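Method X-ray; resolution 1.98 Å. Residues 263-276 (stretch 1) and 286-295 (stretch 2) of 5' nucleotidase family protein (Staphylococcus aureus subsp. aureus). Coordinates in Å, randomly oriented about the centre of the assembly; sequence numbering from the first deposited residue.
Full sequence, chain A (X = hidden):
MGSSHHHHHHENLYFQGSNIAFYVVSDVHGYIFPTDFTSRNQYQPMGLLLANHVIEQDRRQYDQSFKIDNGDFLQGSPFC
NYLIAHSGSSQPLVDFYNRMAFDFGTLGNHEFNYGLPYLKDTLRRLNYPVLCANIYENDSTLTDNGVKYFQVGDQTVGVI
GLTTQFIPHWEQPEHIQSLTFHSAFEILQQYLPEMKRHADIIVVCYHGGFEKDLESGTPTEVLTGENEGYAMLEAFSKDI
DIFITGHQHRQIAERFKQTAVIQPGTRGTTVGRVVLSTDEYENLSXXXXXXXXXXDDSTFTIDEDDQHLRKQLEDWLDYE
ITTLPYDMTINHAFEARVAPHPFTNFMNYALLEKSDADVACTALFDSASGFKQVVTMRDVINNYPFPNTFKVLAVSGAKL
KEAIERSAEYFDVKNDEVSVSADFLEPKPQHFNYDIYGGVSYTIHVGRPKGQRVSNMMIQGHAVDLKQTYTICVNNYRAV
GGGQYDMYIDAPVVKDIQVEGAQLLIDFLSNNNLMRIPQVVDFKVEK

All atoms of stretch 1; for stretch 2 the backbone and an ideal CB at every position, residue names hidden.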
ATOM      1  N   GLN A 263      12.709  -8.850   2.934  1.00 24.99           N
ATOM      2  CA  GLN A 263      11.429  -8.183   2.700  1.00 24.09           C
ATOM      3  C   GLN A 263      10.488  -8.996   3.589  1.00 24.27           C
ATOM      4  O   GLN A 263      10.281 -10.201   3.359  1.00 24.66           O
ATOM      5  CB  GLN A 263      10.981  -8.122   1.232  1.00 24.46           C
ATOM      6  CG  GLN A 263       9.873  -7.064   1.099  1.00 23.27           C
ATOM      7  CD  GLN A 263       9.527  -6.656  -0.313  1.00 24.02           C
ATOM      8  OE1 GLN A 263       8.354  -6.616  -0.681  1.00 23.72           O
ATOM      9  NE2 GLN A 263      10.535  -6.318  -1.101  1.00 24.69           N
ATOM     10  N   PRO A 264       9.967  -8.364   4.654  1.00 23.23           N
ATOM     11  CA  PRO A 264       9.182  -9.086   5.614  1.00 22.94           C
ATOM     12  C   PRO A 264       7.667  -9.014   5.475  1.00 22.09           C
ATOM     13  O   PRO A 264       6.963  -8.823   6.472  1.00 22.39           O
ATOM     14  CB  PRO A 264       9.652  -8.472   6.926  1.00 22.99           C
ATOM     15  CG  PRO A 264       9.963  -7.065   6.583  1.00 22.26           C
ATOM     16  CD  PRO A 264      10.232  -6.992   5.115  1.00 23.70           C
ATOM     17  N   GLY A 265       7.155  -9.146   4.262  1.00 21.29           N
ATOM     18  CA  GLY A 265       5.723  -9.179   4.068  1.00 20.18           C
ATOM     19  C   GLY A 265       4.945  -7.952   4.550  1.00 19.24           C
ATOM     20  O   GLY A 265       5.345  -6.792   4.325  1.00 17.96           O
ATOM     21  N   THR A 266       3.820  -8.218   5.193  1.00 18.70           N
ATOM     22  CA  THR A 266       2.933  -7.159   5.617  1.00 19.53           C
ATOM     23  C   THR A 266       2.013  -7.644   6.720  1.00 19.98           C
ATOM     24  O   THR A 266       1.778  -8.844   6.875  1.00 19.88           O
ATOM     25  CB  THR A 266       2.056  -6.689   4.402  1.00 19.71           C
ATOM     26  OG1 THR A 266       1.217  -5.578   4.774  1.00 19.26           O
ATOM     27  CG2 THR A 266       1.181  -7.840   3.883  1.00 21.60           C
ATOM     28  N   ARG A 267       1.466  -6.692   7.457  1.00 20.23           N
ATOM     29  CA  ARG A 267       0.516  -6.966   8.549  1.00 21.12           C
ATOM     30  C   ARG A 267       1.016  -7.853   9.694  1.00 21.03           C
ATOM     31  O   ARG A 267       0.217  -8.485  10.412  1.00 19.08           O
ATOM     32  CB  ARG A 267      -0.792  -7.516   8.010  1.00 21.89           C
ATOM     33  CG  ARG A 267      -1.389  -6.678   6.923  1.00 22.87           C
ATOM     34  CD  ARG A 267      -2.770  -7.166   6.554  1.00 24.70           C
ATOM     35  NE  ARG A 267      -3.347  -6.329   5.516  1.00 26.03           N
ATOM     36  CZ  ARG A 267      -4.576  -6.478   5.021  1.00 28.05           C
ATOM     37  NH1 ARG A 267      -5.371  -7.447   5.451  1.00 29.53           N
ATOM     38  NH2 ARG A 267      -5.002  -5.663   4.080  1.00 28.44           N
ATOM     39  N   GLY A 268       2.334  -7.908   9.855  1.00 22.27           N
ATOM     40  CA  GLY A 268       2.943  -8.664  10.953  1.00 22.00           C
ATOM     41  C   GLY A 268       2.739 -10.178  10.925  1.00 22.33           C
ATOM     42  O   GLY A 268       2.598 -10.766  11.944  1.00 19.85           O
ATOM     43  N   THR A 269       2.678 -10.785   9.738  1.00 22.02           N
ATOM     44  CA  THR A 269       2.551 -12.229   9.630  1.00 22.93           C
ATOM     45  C   THR A 269       3.945 -12.847   9.671  1.00 23.37           C
ATOM     46  O   THR A 269       4.088 -14.050   9.903  1.00 21.08           O
ATOM     47  CB  THR A 269       1.866 -12.648   8.320  1.00 24.20           C
ATOM     48  OG1 THR A 269       2.624 -12.152   7.224  1.00 24.71           O
ATOM     49  CG2 THR A 269       0.470 -12.074   8.239  1.00 25.40           C
ATOM     50  N   THR A 270       4.971 -12.016   9.439  1.00 22.78           N
ATOM     51  CA  THR A 270       6.374 -12.462   9.497  1.00 24.18           C
ATOM     52  C   THR A 270       7.247 -11.321  10.065  1.00 22.65           C
ATOM     53  O   THR A 270       6.787 -10.183  10.208  1.00 24.25           O
ATOM     54  CB  THR A 270       6.916 -12.925   8.117  1.00 25.97           C
ATOM     55  OG1 THR A 270       6.848 -11.849   7.183  1.00 27.53           O
ATOM     56  CG2 THR A 270       6.094 -14.071   7.545  1.00 27.94           C
ATOM     57  N   VAL A 271       8.457 -11.680  10.467  1.00 21.57           N
ATOM     58  CA  VAL A 271       9.450 -10.784  11.008  1.00 20.74           C
ATOM     59  C   VAL A 271      10.776 -11.152  10.359  1.00 19.98           C
ATOM     60  O   VAL A 271      11.110 -12.324  10.325  1.00 21.20           O
ATOM     61  CB  VAL A 271       9.621 -11.003  12.521  1.00 21.42           C
ATOM     62  CG1 VAL A 271      10.802 -10.197  13.026  1.00 21.87           C
ATOM     63  CG2 VAL A 271       8.346 -10.644  13.261  1.00 21.26           C
ATOM     64  N   GLY A 272      11.513 -10.172   9.837  1.00 19.37           N
ATOM     65  CA  GLY A 272      12.809 -10.436   9.223  1.00 19.67           C
ATOM     66  C   GLY A 272      13.859 -10.428  10.312  1.00 19.79           C
ATOM     67  O   GLY A 272      13.812  -9.573  11.198  1.00 18.13           O
ATOM     68  N   ARG A 273      14.780 -11.390  10.270  1.00 20.45           N
ATOM     69  CA  ARG A 273      15.873 -11.448  11.255  1.00 21.90           C
ATOM     70  C   ARG A 273      17.179 -11.655  10.512  1.00 22.97           C
ATOM     71  O   ARG A 273      17.306 -12.593   9.733  1.00 23.24           O
ATOM     72  CB  ARG A 273      15.693 -12.570  12.265  1.00 21.98           C
ATOM     73  CG  ARG A 273      16.761 -12.571  13.357  1.00 22.95           C
ATOM     74  CD  ARG A 273      16.630 -13.769  14.273  1.00 23.27           C
ATOM     75  NE  ARG A 273      17.082 -15.020  13.645  1.00 23.84           N
ATOM     76  CZ  ARG A 273      16.814 -16.238  14.111  1.00 24.35           C
ATOM     77  NH1 ARG A 273      16.082 -16.405  15.205  1.00 24.55           N
ATOM     78  NH2 ARG A 273      17.292 -17.307  13.494  1.00 26.04           N
ATOM     79  N   VAL A 274      18.120 -10.740  10.718  1.00 23.54           N
ATOM     80  CA  VAL A 274      19.435 -10.858  10.129  1.00 24.16           C
ATOM     81  C   VAL A 274      20.407 -10.835  11.279  1.00 24.47           C
ATOM     82  O   VAL A 274      20.353  -9.927  12.100  1.00 24.43           O
ATOM     83  CB  VAL A 274      19.729  -9.713   9.160  1.00 24.74           C
ATOM     84  CG1 VAL A 274      21.165  -9.790   8.665  1.00 26.47           C
ATOM     85  CG2 VAL A 274      18.759  -9.778   7.984  1.00 25.75           C
ATOM     86  N   VAL A 275      21.280 -11.841  11.345  1.00 24.81           N
ATOM     87  CA  VAL A 275      22.259 -11.939  12.395  1.00 26.05           C
ATOM     88  C   VAL A 275      23.652 -11.777  11.822  1.00 28.14           C
ATOM     89  O   VAL A 275      24.007 -12.369  10.784  1.00 28.44           O
ATOM     90  CB  VAL A 275      22.204 -13.303  13.125  1.00 25.69           C
ATOM     91  CG1 VAL A 275      23.231 -13.350  14.253  1.00 26.50           C
ATOM     92  CG2 VAL A 275      20.808 -13.575  13.657  1.00 24.50           C
ATOM     93  N   LEU A 276      24.435 -10.952  12.498  1.00 29.59           N
ATOM     94  CA  LEU A 276      25.813 -10.761  12.135  1.00 31.14           C
ATOM     95  C   LEU A 276      26.635 -11.289  13.304  1.00 32.30           C
ATOM     96  O   LEU A 276      26.210 -11.158  14.459  1.00 31.33           O
ATOM     97  CB  LEU A 276      26.112  -9.293  11.902  1.00 31.18           C
ATOM     98  CG  LEU A 276      25.332  -8.472  10.900  1.00 30.89           C
ATOM     99  CD1 LEU A 276      26.041  -7.127  10.784  1.00 31.64           C
ATOM    100  CD2 LEU A 276      25.202  -9.123   9.527  1.00 30.89           C
ATOM    101  N   UNK A 286      27.779 -11.678   7.911  1.00 40.08           N
ATOM    102  CA  UNK A 286      26.434 -12.193   7.946  1.00 38.38           C
ATOM    103  C   UNK A 286      26.458 -13.661   8.337  1.00 38.66           C
ATOM    104  O   UNK A 286      27.115 -14.474   7.690  1.00 39.46           O
ATOM    105  CB  UNK A 286      25.743 -11.998   6.595  1.00 38.38           C
ATOM    106  N   UNK A 287      25.731 -13.991   9.394  1.00 37.79           N
ATOM    107  CA  UNK A 287      25.619 -15.359   9.844  1.00 38.67           C
ATOM    108  C   UNK A 287      24.345 -15.957   9.283  1.00 37.90           C
ATOM    109  O   UNK A 287      24.370 -17.024   8.693  1.00 39.19           O
ATOM    110  CB  UNK A 287      25.640 -15.442  11.372  1.00 38.67           C
ATOM    111  N   UNK A 288      23.231 -15.255   9.455  1.00 35.97           N
ATOM    112  CA  UNK A 288      21.938 -15.735   8.979  1.00 34.95           C
ATOM    113  C   UNK A 288      21.020 -14.596   8.536  1.00 33.53           C
ATOM    114  O   UNK A 288      21.163 -13.451   8.967  1.00 32.01           O
ATOM    115  CB  UNK A 288      21.253 -16.553  10.075  1.00 34.95           C
ATOM    116  N   UNK A 289      20.064 -14.940   7.678  1.00 33.90           N
ATOM    117  CA  UNK A 289      19.089 -13.998   7.140  1.00 32.65           C
ATOM    118  C   UNK A 289      17.811 -14.781   6.798  1.00 31.95           C
ATOM    119  O   UNK A 289      17.790 -15.563   5.831  1.00 30.35           O
ATOM    120  CB  UNK A 289      19.641 -13.270   5.913  1.00 32.65           C
ATOM    121  N   UNK A 290      16.743 -14.567   7.570  1.00 29.73           N
ATOM    122  CA  UNK A 290      15.532 -15.346   7.381  1.00 29.92           C
ATOM    123  C   UNK A 290      14.300 -14.618   7.855  1.00 28.28           C
ATOM    124  O   UNK A 290      14.396 -13.524   8.415  1.00 26.53           O
ATOM    125  CB  UNK A 290      15.648 -16.687   8.109  1.00 29.92           C
ATOM    126  N   UNK A 291      13.140 -15.218   7.601  1.00 26.71           N
ATOM    127  CA  UNK A 291      11.880 -14.674   8.071  1.00 26.19           C
ATOM    128  C   UNK A 291      11.423 -15.603   9.141  1.00 26.84           C
ATOM    129  O   UNK A 291      11.449 -16.802   8.959  1.00 28.86           O
ATOM    130  CB  UNK A 291      10.841 -14.527   6.958  1.00 26.19           C
ATOM    131  N   UNK A 292      11.024 -15.052  10.274  1.00 26.31           N
ATOM    132  CA  UNK A 292      10.519 -15.834  11.357  1.00 26.50           C
ATOM    133  C   UNK A 292       9.002 -15.818  11.251  1.00 26.89           C
ATOM    134  O   UNK A 292       8.423 -14.744  11.091  1.00 24.50           O
ATOM    135  CB  UNK A 292      11.008 -15.305  12.707  1.00 26.50           C
ATOM    136  N   UNK A 293       8.344 -16.999  11.332  1.00 27.31           N
ATOM    137  CA  UNK A 293       6.884 -16.972  11.265  1.00 26.19           C
ATOM    138  C   UNK A 293       6.273 -16.352  12.519  1.00 24.90           C
ATOM    139  O   UNK A 293       6.801 -16.515  13.618  1.00 24.28           O
ATOM    140  CB  UNK A 293       6.339 -18.388  11.066  1.00 26.19           C
ATOM    141  N   UNK A 294       5.204 -15.585  12.359  1.00 23.39           N
ATOM    142  CA  UNK A 294       4.525 -15.052  13.531  1.00 23.04           C
ATOM    143  C   UNK A 294       3.463 -16.079  13.931  1.00 23.35           C
ATOM    144  O   UNK A 294       2.555 -16.369  13.159  1.00 22.37           O
ATOM    145  CB  UNK A 294       3.911 -13.678  13.255  1.00 23.04           C
ATOM    146  N   UNK A 295       3.589 -16.623  15.134  1.00 24.10           N
ATOM    147  CA  UNK A 295       2.681 -17.657  15.605  1.00 27.13           C
ATOM    148  C   UNK A 295       2.139 -17.348  16.986  1.00 27.21           C
ATOM    149  O   UNK A 295       2.716 -16.575  17.735  1.00 25.73           O
ATOM    150  CB  UNK A 295       3.386 -19.015  15.616  1.00 27.13           C
TER

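Stretch 2 runs antiparallel to the strand 270-276, and its side chains alternate between two faces of the sheet, one carrying Thr-270, Val-274 and Leu-276, the other Val-271, Arg-273 and Val-275.

Position 286 pairs with Leu-276; its ideal CB lies 4.1 Å from Leu-276 CD2, so a small or medium apolar side chain would suit. It is Val-286, whose CG2 packs 3.8 Å from Leu-276 CD2.

At 287 the backbone leaves extended geometry (phi/psi -97/-50) in a beta bulge: the amides of 287 and 288 both donate to Val-275 O. The CB points toward stretch 1, but space opens beyond it, and many side chains, polar ones included, would fit. The residue is Glu-287, with N 2.7 Å from Val-275 O and OE2 4.0 Å from Val-275 CG1.

The CB of 288 is 4.6 Å from Val-275 CB and 5.3 Å from Arg-273 NH2, which favours something small, perhaps polar. Ser-288 N lies 3.3 Å from Val-275 O, the longer arm of the bulge. Ser-288 places OG 3.3 Å from Val-275 CG2 and donates to a water (OG to water O 2.5 Å). That water also accepts from Arg-273 NE and donates to Arg-273 O, each 3.0 Å from its oxygen.

Position 289 faces Val-274, its CB 4.2 Å from Val-274 CG2; a modest apolar group would do. Cys-289 sets SG 4.0 Å from that same CG2.

Position 290 pairs with Arg-273, whose guanidinium invites an acid, although a neutral polar or long side chain could also lie here. Glu-290 forms a salt bridge, OE2 to Arg-273 NH2 at 3.2 Å, in which the oxygen lies well out of the guanidinium plane, so the attraction is one of charge alone. Its OE1 accepts from the same water at 3.0 Å (OE1 to water O).

Opposite 291 is Gly-272, which offers no side chain and leaves room for a large apolar group. Leu-291 fills it: CD2 reaches 3.9 Å from Gly-272 CA and 3.7 Å from Gln-263 O.

The CB of 292 stands beside Val-271 and 5.4 Å from Arg-273 CB, so a branched or long aliphatic side chain is plausible. Leu-292 has its CB 4.4 Å from Val-271 CB, and its CD2 covers one guanidinium face, 3.7 Å from Arg-273 NH1.

At 293, phi of -70° permits proline, and no cross-strand bond uses its amide; Pro-293 makes little side-chain contact.

The CB at 294 points toward stretch 1, 3.5 Å from Gly-268 O, favouring a compact apolar residue. Val-294 brings CG2 3.9 Å from Val-271 CG2, while its N donates to Thr-269 O (3.1 Å).

Position 295 points away, leaving its choice open; it is Ile-295.

Stretch 2, residues 286-295: VESCELLPVI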
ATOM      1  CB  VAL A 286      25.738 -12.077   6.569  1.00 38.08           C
ATOM      2  CG1 VAL A 286      24.357 -12.710   6.626  1.00 36.96           C
ATOM      3  CG2 VAL A 286      25.648 -10.627   6.118  1.00 38.00           C
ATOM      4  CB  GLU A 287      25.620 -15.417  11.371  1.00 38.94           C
ATOM      5  CG  GLU A 287      25.249 -16.763  11.960  1.00 40.09           C
ATOM      6  CD  GLU A 287      25.433 -16.814  13.469  1.00 40.37           C
ATOM      7  OE1 GLU A 287      26.560 -16.560  13.937  1.00 40.66           O
ATOM      8  OE2 GLU A 287      24.465 -17.147  14.181  1.00 40.78           O
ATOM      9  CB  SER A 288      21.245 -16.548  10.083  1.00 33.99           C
ATOM     10  OG  SER A 288      20.961 -15.732  11.202  1.00 32.84           O
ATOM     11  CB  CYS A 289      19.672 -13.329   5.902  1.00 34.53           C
ATOM     12  SG  CYS A 289      18.485 -12.379   4.943  1.00 33.91           S
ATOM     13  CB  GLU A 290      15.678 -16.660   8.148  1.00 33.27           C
ATOM     14  CG  GLU A 290      15.703 -16.518   9.662  1.00 35.04           C
ATOM     15  CD  GLU A 290      16.374 -17.694  10.359  1.00 39.89           C
ATOM     16  OE1 GLU A 290      17.625 -17.798  10.301  1.00 40.42           O
ATOM     17  OE2 GLU A 290      15.655 -18.493  11.001  1.00 43.03           O
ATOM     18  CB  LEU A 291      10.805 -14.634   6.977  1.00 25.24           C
ATOM     19  CG  LEU A 291      11.086 -13.795   5.736  1.00 24.68           C
ATOM     20  CD1 LEU A 291       9.867 -13.857   4.798  1.00 24.50           C
ATOM     21  CD2 LEU A 291      11.440 -12.352   6.079  1.00 23.51           C
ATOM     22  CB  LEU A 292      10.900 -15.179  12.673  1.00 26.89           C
ATOM     23  CG  LEU A 292      12.370 -14.941  12.950  1.00 28.07           C
ATOM     24  CD1 LEU A 292      12.503 -14.314  14.330  1.00 28.72           C
ATOM     25  CD2 LEU A 292      13.175 -16.233  12.885  1.00 29.60           C
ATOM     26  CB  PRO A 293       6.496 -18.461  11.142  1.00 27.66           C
ATOM     27  CG  PRO A 293       7.681 -19.230  11.626  1.00 29.69           C
ATOM     28  CD  PRO A 293       8.890 -18.369  11.381  1.00 29.41           C
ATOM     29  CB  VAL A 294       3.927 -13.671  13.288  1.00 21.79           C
ATOM     30  CG1 VAL A 294       3.027 -13.265  14.447  1.00 21.52           C
ATOM     31  CG2 VAL A 294       5.049 -12.652  13.094  1.00 22.14           C
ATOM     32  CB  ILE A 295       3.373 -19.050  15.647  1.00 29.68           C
ATOM     33  CG1 ILE A 295       4.574 -19.037  16.613  1.00 31.97           C
ATOM     34  CG2 ILE A 295       3.802 -19.475  14.248  1.00 30.24           C
ATOM     35  CD1 ILE A 295       5.366 -20.320  16.639  1.00 35.14           C
TER
HETATM   36  O   HOH W   1      18.549 -15.063  10.973  1.00 31.33           O
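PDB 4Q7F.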